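Local coordinates for DUF2235 domain-containing protein (Pseudomonas aeruginosa, PDB 4O5P) that is the type VI secretion phospholipase effector Tle1, which probably hydrolyses membrane phospholipids with a catalytic domain of the alpha/beta-hydrolase clan, at residues A[545-548]-A[549-552]; A[534-537]-A[538-542]. All coordinates share one frame; numbering follows the deposited sequence.

Both contacts belong to helix 538-550, in the C-terminal family region of the effector: contact 2 starts it and contact 1 ends it. Along the chain contact 2 comes first, where the loop following helix 507-528 turns into the helix, and contact 1 follows two residues further along. Their centres lie about 15 Å apart, with no touch between them beyond the shared chain. Both centres are on the same side of the chain's centre, about 36 Å (contact 1) and 39 Å (contact 2) from it. Contact 2 is a surface cap with no buried residue, whereas contact 1 has Asn547 and Ile551 buried, each touching helix 507-528. The two therefore define the limits of one peripheral helix.

Contact 1: A[545-548]-A[549-552]; sequences DRNV and ALIG
Ala549 and Leu550 take up the carbonyls of the preceding turn, and Ile551 takes up the next. Ala549 N donates to Asp545 O at 3.0 Å, and also reaches Arg546 O in a weak, more bent bond. Leu550 N meets Arg546 O at 2.9 Å, so this one carbonyl oxygen serves two donors. Ile551 N follows with Asn547 O at 3.2 Å, the straightest of the set (N-H...O 155°). The three i to i+4 bonds, with the weak i to i+3 branch at Arg546 O, make the closing turn of helix 538-550: Ile551 is the first residue to leave helical backbone angles, and the chain then runs out into Gly552. Apolar groups cover the same carbonyls. Leu550 CG sits 3.2 Å from Arg546 O, put there by a first torsion that sets CG beside the backbone N (chi1 -68°). Its CD1 continues towards the amide of Asn547, meeting OD1 at 3.8 Å as the two side chains cross obliquely. In Ile551, CG1 almost eclipses the backbone N (chi1 -4°), an eclipsed and probably strained conformation as modelled, and the branch turns back so that CG1 comes within 3.5 Å of Asn547 O. Ala549 CB, with no torsion to set, rests 3.3 Å from Asp545 O. Packing on helix 507-528 buries part of this end: Asn547 lies against Ala512, Ala515 and Leu516, and Ile551 against Trp513. At the terminus, Leu550 O accepts a hydrogen bond from Gln509 NE2 of that same helix.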
# COMPACT_ATOMS: atom_id res chain seq x y z
N ASP A 545 1.20 -26.19 -26.75
CA ASP A 545 0.91 -25.80 -28.13
C ASP A 545 -0.59 -25.58 -28.43
O ASP A 545 -0.94 -24.69 -29.22
CB ASP A 545 1.54 -26.79 -29.10
CG ASP A 545 3.03 -26.94 -28.90
OD1 ASP A 545 3.70 -25.91 -28.66
OD2 ASP A 545 3.53 -28.08 -28.96
N ARG A 546 -1.46 -26.39 -27.81
CA ARG A 546 -2.90 -26.11 -27.83
C ARG A 546 -3.15 -24.69 -27.36
O ARG A 546 -3.93 -23.93 -27.96
CB ARG A 546 -3.66 -27.05 -26.89
CG ARG A 546 -3.89 -28.46 -27.41
CD ARG A 546 -4.99 -29.16 -26.60
NE ARG A 546 -4.49 -29.92 -25.45
CZ ARG A 546 -3.92 -31.13 -25.53
NH1 ARG A 546 -3.73 -31.72 -26.71
NH2 ARG A 546 -3.52 -31.75 -24.43
N ASN A 547 -2.49 -24.33 -26.26
CA ASN A 547 -2.67 -23.03 -25.61
C ASN A 547 -2.14 -21.87 -26.44
O ASN A 547 -2.80 -20.84 -26.59
CB ASN A 547 -2.00 -23.06 -24.22
CG ASN A 547 -2.73 -23.96 -23.26
OD1 ASN A 547 -3.94 -24.17 -23.39
ND2 ASN A 547 -2.01 -24.51 -22.29
N VAL A 548 -0.94 -22.06 -26.98
CA VAL A 548 -0.33 -21.09 -27.88
C VAL A 548 -1.20 -20.90 -29.11
O VAL A 548 -1.19 -19.84 -29.72
CB VAL A 548 1.09 -21.54 -28.28
CG1 VAL A 548 1.71 -20.59 -29.30
CG2 VAL A 548 1.97 -21.63 -27.05
N ALA A 549 -1.98 -21.92 -29.45
CA ALA A 549 -2.90 -21.81 -30.57
C ALA A 549 -4.17 -21.06 -30.17
O ALA A 549 -4.72 -20.29 -30.95
CB ALA A 549 -3.23 -23.19 -31.15
N LEU A 550 -4.64 -21.30 -28.94
CA LEU A 550 -5.84 -20.65 -28.43
C LEU A 550 -5.69 -19.12 -28.34
O LEU A 550 -6.68 -18.40 -28.35
CB LEU A 550 -6.27 -21.27 -27.10
CG LEU A 550 -6.79 -22.71 -27.20
CD1 LEU A 550 -6.77 -23.43 -25.86
CD2 LEU A 550 -8.18 -22.75 -27.83
N ILE A 551 -4.46 -18.63 -28.24
CA ILE A 551 -4.20 -17.25 -28.65
C ILE A 551 -3.62 -17.31 -30.05
O ILE A 551 -3.06 -18.32 -30.44
CB ILE A 551 -3.20 -16.53 -27.77
CG1 ILE A 551 -2.74 -17.39 -26.57
CG2 ILE A 551 -3.77 -15.16 -27.40
CD1 ILE A 551 -3.73 -17.43 -25.42
N GLY A 552 -3.72 -16.23 -30.81
CA GLY A 552 -3.29 -16.28 -32.20
C GLY A 552 -1.81 -16.49 -32.46
O GLY A 552 -1.21 -15.77 -33.26

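Contact 2: A[534-537]-A[538-542]; sequences PPMS and AAEQA
Ser537 N donates to Glu540 OE1 at 2.9 Å, and in return Ser537 OG accepts from Glu540 N at 3.2 Å with a nearly straight N-H...O (165°). This reciprocal pair is a capping box, with Ser537 as the N-cap of helix 538-550. The hydroxyl takes the place of the carbonyl missing before the first turn, held by chi1 77° between the backbone N and the carbonyl carbon. Glu540 runs extended beyond CG, bringing its carboxylate back alongside the backbone of Ser537; the N-H approaches OE1 from above the carboxylate plane, 39° out of it. A negative charge here would probably be favoured by the helix N-terminus. Backbone pairing starts at the same residue, with Gln541 N bonded to Ser537 O at 3.0 Å. Selenomethionine Met536 lies just ahead of the cap and points its CB at the helix. Its stem packs obliquely on Glu540, CB against CB at 3.6 Å, while SE lies 3.7 Å from Glu540 O. Further up the chain, Pro534 O accepts a hydrogen bond from Arg519 NH2, tying the loop to helix 507-528. Gln541 crosses the Met536 side chain at about a right angle: its chain bends at chi2, and the amide OE1 comes to 3.1 Å from the methyl carbon CE of Met536.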
# COMPACT_ATOMS: atom_id res chain seq x y z
N PRO A 534 12.90 -28.98 -15.33
CA PRO A 534 13.02 -30.03 -16.35
C PRO A 534 12.06 -29.72 -17.50
O PRO A 534 11.01 -29.13 -17.26
CB PRO A 534 12.58 -31.30 -15.60
CG PRO A 534 11.70 -30.80 -14.49
CD PRO A 534 12.25 -29.46 -14.10
N PRO A 535 12.44 -30.09 -18.74
CA PRO A 535 11.56 -29.85 -19.90
C PRO A 535 10.15 -30.42 -19.72
O PRO A 535 9.92 -31.28 -18.85
CB PRO A 535 12.28 -30.58 -21.05
CG PRO A 535 13.43 -31.35 -20.42
CD PRO A 535 13.75 -30.62 -19.15
N MSE A 536 9.22 -29.92 -20.52
CA MSE A 536 7.84 -30.40 -20.48
C MSE A 536 7.73 -31.85 -20.96
O MSE A 536 8.33 -32.23 -21.98
CB MSE A 536 6.91 -29.49 -21.31
CG MSE A 536 6.71 -28.10 -20.72
SE MSE A 536 5.49 -27.00 -21.78
CE MSE A 536 6.82 -26.26 -23.01
N SER A 537 6.96 -32.65 -20.23
CA SER A 537 6.58 -33.98 -20.69
C SER A 537 5.84 -33.85 -22.02
O SER A 537 5.41 -32.75 -22.39
CB SER A 537 5.66 -34.63 -19.66
OG SER A 537 4.34 -34.11 -19.76
N ALA A 538 5.67 -34.96 -22.73
CA ALA A 538 4.94 -34.95 -24.00
C ALA A 538 3.56 -34.30 -23.84
O ALA A 538 3.19 -33.38 -24.59
CB ALA A 538 4.82 -36.38 -24.55
N ALA A 539 2.80 -34.77 -22.85
CA ALA A 539 1.47 -34.22 -22.56
C ALA A 539 1.50 -32.70 -22.31
O ALA A 539 0.66 -31.95 -22.85
CB ALA A 539 0.84 -34.94 -21.39
N GLU A 540 2.45 -32.25 -21.49
CA GLU A 540 2.57 -30.84 -21.15
C GLU A 540 2.86 -30.00 -22.38
O GLU A 540 2.34 -28.89 -22.50
CB GLU A 540 3.69 -30.62 -20.12
CG GLU A 540 3.28 -30.84 -18.67
CD GLU A 540 4.49 -31.03 -17.76
OE1 GLU A 540 5.63 -31.02 -18.28
OE2 GLU A 540 4.30 -31.20 -16.53
N GLN A 541 3.69 -30.51 -23.29
CA GLN A 541 4.03 -29.77 -24.51
C GLN A 541 2.84 -29.72 -25.48
O GLN A 541 2.59 -28.68 -26.10
CB GLN A 541 5.25 -30.37 -25.21
CG GLN A 541 5.68 -29.61 -26.48
CD GLN A 541 6.80 -28.61 -26.24
OE1 GLN A 541 7.28 -28.44 -25.11
NE2 GLN A 541 7.24 -27.95 -27.31
N ALA A 542 2.13 -30.83 -25.63
CA ALA A 542 0.93 -30.82 -26.46
C ALA A 542 -0.04 -29.76 -25.94
O ALA A 542 -0.58 -28.96 -26.72
CB ALA A 542 0.27 -32.19 -26.49